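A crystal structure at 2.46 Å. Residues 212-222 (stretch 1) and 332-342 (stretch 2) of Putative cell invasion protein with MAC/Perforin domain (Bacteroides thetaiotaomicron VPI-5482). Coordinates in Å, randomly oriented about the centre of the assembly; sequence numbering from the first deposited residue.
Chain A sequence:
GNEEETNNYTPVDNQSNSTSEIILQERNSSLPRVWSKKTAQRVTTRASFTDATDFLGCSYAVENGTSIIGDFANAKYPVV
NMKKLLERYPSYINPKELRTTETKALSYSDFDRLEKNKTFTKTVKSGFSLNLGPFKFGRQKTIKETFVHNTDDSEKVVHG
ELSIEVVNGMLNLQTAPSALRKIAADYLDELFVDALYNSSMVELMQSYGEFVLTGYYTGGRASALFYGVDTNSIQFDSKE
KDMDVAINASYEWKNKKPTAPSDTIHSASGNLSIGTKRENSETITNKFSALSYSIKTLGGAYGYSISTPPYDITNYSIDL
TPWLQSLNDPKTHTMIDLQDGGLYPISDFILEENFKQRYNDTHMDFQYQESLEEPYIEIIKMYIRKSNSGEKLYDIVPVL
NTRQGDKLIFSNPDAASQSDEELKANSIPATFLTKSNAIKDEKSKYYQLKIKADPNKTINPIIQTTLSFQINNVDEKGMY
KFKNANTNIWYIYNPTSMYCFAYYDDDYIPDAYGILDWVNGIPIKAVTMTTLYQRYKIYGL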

# COMPACT_ATOMS: atom_id res chain seq x y z
N VAL A 212 -5.90 2.17 2.51
CA VAL A 212 -7.18 2.88 2.32
C VAL A 212 -7.97 2.91 3.62
O VAL A 212 -8.13 1.88 4.29
N LEU A 213 -8.46 4.09 3.97
CA LEU A 213 -9.26 4.26 5.19
C LEU A 213 -10.68 3.63 5.05
O LEU A 213 -11.47 4.11 4.27
N THR A 214 -10.96 2.59 5.83
CA THR A 214 -12.26 1.93 5.90
C THR A 214 -12.95 2.07 7.26
O THR A 214 -14.18 1.88 7.35
N GLY A 215 -12.17 2.35 8.32
CA GLY A 215 -12.72 2.45 9.69
C GLY A 215 -11.97 3.39 10.62
O GLY A 215 -10.85 3.13 11.03
N TYR A 216 -12.57 4.52 10.98
CA TYR A 216 -11.91 5.45 11.87
C TYR A 216 -12.85 6.08 12.85
O TYR A 216 -14.05 5.87 12.78
N TYR A 217 -12.27 6.85 13.79
CA TYR A 217 -13.04 7.61 14.76
C TYR A 217 -12.92 9.09 14.48
O TYR A 217 -11.93 9.54 13.91
N THR A 218 -13.96 9.84 14.85
CA THR A 218 -13.93 11.30 14.75
C THR A 218 -14.06 11.95 16.09
O THR A 218 -14.67 11.39 17.01
N GLY A 219 -13.50 13.15 16.18
CA GLY A 219 -13.60 13.95 17.37
C GLY A 219 -12.49 14.97 17.44
O GLY A 219 -12.19 15.62 16.44
N GLY A 220 -11.91 15.11 18.64
CA GLY A 220 -10.70 15.90 18.88
C GLY A 220 -9.66 15.05 19.60
O GLY A 220 -10.00 14.12 20.27
N ARG A 221 -8.38 15.35 19.45
CA ARG A 221 -7.33 14.58 20.12
C ARG A 221 -6.14 15.45 20.44
O ARG A 221 -5.76 16.26 19.61
N ALA A 222 -5.56 15.28 21.63
CA ALA A 222 -4.25 15.85 21.89
C ALA A 222 -3.27 14.68 21.93
O ALA A 222 -3.54 13.65 22.52
N THR A 332 -16.03 21.30 14.54
CA THR A 332 -14.58 21.36 14.63
C THR A 332 -13.92 19.98 14.67
O THR A 332 -12.70 19.87 14.78
N HIS A 333 -14.71 18.92 14.56
CA HIS A 333 -14.19 17.58 14.70
C HIS A 333 -13.47 17.11 13.43
O HIS A 333 -13.68 17.66 12.35
N THR A 334 -12.58 16.14 13.56
CA THR A 334 -11.87 15.62 12.41
C THR A 334 -11.55 14.16 12.68
O THR A 334 -11.97 13.63 13.70
N MSE A 335 -10.85 13.50 11.77
CA MSE A 335 -10.41 12.13 12.01
C MSE A 335 -9.31 12.13 13.09
O MSE A 335 -8.31 12.81 12.93
N ILE A 336 -9.49 11.34 14.16
CA ILE A 336 -8.56 11.34 15.28
C ILE A 336 -7.88 10.00 15.65
O ILE A 336 -6.92 10.01 16.43
N ASP A 337 -8.36 8.88 15.14
CA ASP A 337 -7.77 7.56 15.46
C ASP A 337 -8.40 6.54 14.54
O ASP A 337 -9.37 6.84 13.85
N LEU A 338 -7.86 5.33 14.54
CA LEU A 338 -8.31 4.28 13.64
C LEU A 338 -8.99 3.14 14.42
O LEU A 338 -8.63 2.85 15.55
N GLN A 339 -9.99 2.53 13.80
CA GLN A 339 -10.63 1.34 14.31
C GLN A 339 -9.74 0.17 14.03
O GLN A 339 -8.96 0.19 13.08
N ASP A 340 -9.86 -0.87 14.83
CA ASP A 340 -9.13 -2.09 14.54
C ASP A 340 -9.55 -2.53 13.14
O ASP A 340 -10.73 -2.54 12.80
N GLY A 341 -8.57 -2.88 12.32
CA GLY A 341 -8.86 -3.24 10.95
C GLY A 341 -9.45 -2.13 10.10
O GLY A 341 -10.10 -2.41 9.11
N GLY A 342 -9.21 -0.86 10.48
CA GLY A 342 -9.69 0.31 9.74
C GLY A 342 -8.85 0.71 8.54
O GLY A 342 -9.16 1.70 7.88

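The most unusual feature of this contact is how much of it is built on glycine. Gly215, Gly219 and Gly342 lie among its most deeply enclosed residues, and at each a CB would be crowded: on Gly215 it would come 3.2 Å from Gly342 CA, and on Gly219 3.2 Å from Ile336 CD1. A CB on Gly342 would fall 2.0 Å from Gly215 O, a clash; without it, Gly342 CA sits 3.3 Å from Gly215 O in a CA-H...O contact. Gly219 has phi/psi of 158/-137, a conformation that itself calls for glycine, and its CA packs over the face of the His333 ring, 4.1 Å from the ring centroid, with His333 at chi1 m.

The backbone frame is antiparallel but irregular. Tyr217 N donates to Asp337 O at 2.9 Å and Ile336 N to Tyr217 O at 3.0 Å, while Gly219 and Thr334 exchange two bonds, Gly219 N to Thr334 O and Thr334 N to Gly219 O, both 3.0 Å. At the other end a type II turn from Gln339 to Gly342 presents one carbonyl to two donors: Thr214 N at 2.9 Å and Gly215 N at 3.1 Å from Gly342 O.

Tyr216 and Leu338 share one face of the sheet. Tyr216 takes the p rotamer, and the selenium of Met335, a selenomethionine with chi1 and chi2 both t, sits over its ring, SE 4.0 Å from the centroid. Leu338 (m, t) brings its CD2 within 3.4 Å of Leu213 CD2, and that same Leu213 CD2 is 3.8 Å from Met335 SE. Leu213, also m, t, leaves its backbone sideways to the partner yet ends close to it, so these four side chains make a continuous apolar patch.

Tyr217 and Asp337 point to the opposite face. Tyr217, rotamer m, offers one ring face to Gln339 CG, 4.0 Å from the centroid, while the carbonyl oxygens of Asp337 and Leu338 lie near the ring's edge. Gln339 (m, t) leaves its backbone sideways and does two jobs: its methylene covers the ring, and its amide NE2 donates to Tyr216 O at 3.2 Å, serving a backbone carbonyl from a side chain.

Ile336, with chi1 p and chi2 t, points toward stretch 1 and has the largest covered area of any residue here. Its CG2 lies 3.4 Å from Gly219 O and its CD1 3.5 Å from Gly220 O, so it fills the corner where the chain turns at Gly219. Arg221 also points inward, fully extended with chi1 to chi3 all t. Its CB packs 3.9 Å from Ile336 CB, and its NH1 reaches Ile336 O at 2.8 Å. The salt bridge from Arg221 NH1 to Asp337 OD2 is long, 3.9 Å, and the oxygen lies over the guanidinium face, so it contributes charge alone.

Two waters finish the turn. One joins Thr214 OG1 (2.7 Å; chi1 p) to Gly341 O (2.9 Å); the other lies 2.9 Å from Tyr217 OH and accepts from Asp340 N at 3.1 Å.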

# COMPACT_ATOMS: atom_id res chain seq x y z
CB VAL A 212 -8.00 2.26 1.19
CG1 VAL A 212 -9.21 3.10 0.92
CG2 VAL A 212 -7.17 2.13 -0.04
CB LEU A 213 -9.39 5.76 5.54
CG LEU A 213 -8.10 6.41 6.08
CD1 LEU A 213 -8.05 7.92 5.82
CD2 LEU A 213 -7.88 6.11 7.58
CB THR A 214 -12.15 0.41 5.62
OG1 THR A 214 -11.34 -0.20 6.63
CG2 THR A 214 -11.56 0.12 4.25
CB TYR A 216 -11.19 6.54 11.07
CG TYR A 216 -12.02 7.46 10.18
CD1 TYR A 216 -12.53 8.66 10.66
CD2 TYR A 216 -12.22 7.15 8.82
CE1 TYR A 216 -13.24 9.53 9.82
CE2 TYR A 216 -12.93 7.99 7.98
CZ TYR A 216 -13.44 9.18 8.47
OH TYR A 216 -14.15 10.01 7.59
CB TYR A 217 -12.53 7.34 16.16
CG TYR A 217 -12.72 5.91 16.59
CD1 TYR A 217 -13.94 5.48 17.09
CD2 TYR A 217 -11.68 4.99 16.51
CE1 TYR A 217 -14.10 4.18 17.51
CE2 TYR A 217 -11.84 3.70 16.92
CZ TYR A 217 -13.06 3.30 17.41
OH TYR A 217 -13.23 2.02 17.81
CB THR A 218 -15.06 11.86 13.89
OG1 THR A 218 -16.32 11.46 14.44
CG2 THR A 218 -14.90 11.39 12.45
CB ARG A 221 -6.85 13.45 19.22
CG ARG A 221 -5.60 12.68 19.68
CD ARG A 221 -5.33 11.54 18.70
NE ARG A 221 -4.26 10.65 19.13
CZ ARG A 221 -3.83 9.60 18.43
NH1 ARG A 221 -4.37 9.31 17.26
NH2 ARG A 221 -2.85 8.86 18.89
CB ALA A 222 -4.23 16.63 23.18
CB THR A 332 -14.15 22.16 15.86
OG1 THR A 332 -14.44 21.41 17.04
CG2 THR A 332 -14.89 23.50 15.90
CB HIS A 333 -15.32 16.64 15.10
CG HIS A 333 -15.83 16.91 16.48
ND1 HIS A 333 -16.69 16.06 17.13
CD2 HIS A 333 -15.56 17.92 17.35
CE1 HIS A 333 -16.96 16.55 18.33
NE2 HIS A 333 -16.29 17.68 18.49
CB THR A 334 -10.61 16.45 12.09
OG1 THR A 334 -10.09 16.05 10.82
CG2 THR A 334 -9.53 16.25 13.17
CB MSE A 335 -9.86 11.51 10.73
CG MSE A 335 -9.29 10.10 10.92
SE MSE A 335 -8.82 9.37 9.19
CE MSE A 335 -6.88 9.31 9.31
CB ILE A 336 -9.22 11.92 16.51
CG1 ILE A 336 -10.42 11.07 16.93
CG2 ILE A 336 -9.62 13.34 16.25
CD1 ILE A 336 -10.91 11.36 18.34
CB ASP A 337 -8.01 7.15 16.92
CG ASP A 337 -6.82 6.38 17.55
OD1 ASP A 337 -6.15 5.64 16.79
OD2 ASP A 337 -6.58 6.51 18.79
CB LEU A 338 -7.12 3.71 12.86
CG LEU A 338 -6.39 4.69 11.93
CD1 LEU A 338 -5.07 4.10 11.45
CD2 LEU A 338 -7.25 5.08 10.73
CB GLN A 339 -11.95 1.09 13.58
CG GLN A 339 -13.01 2.10 13.86
CD GLN A 339 -14.31 1.78 13.14
OE1 GLN A 339 -14.70 0.60 13.02
NE2 GLN A 339 -15.02 2.83 12.70
CB ASP A 340 -9.43 -3.19 15.56
CG ASP A 340 -8.90 -2.88 16.96
OD1 ASP A 340 -8.24 -1.86 17.19
OD2 ASP A 340 -9.18 -3.70 17.86
O HOH W 1 -12.81 -1.38 8.61
O HOH W 2 -11.91 -0.46 17.17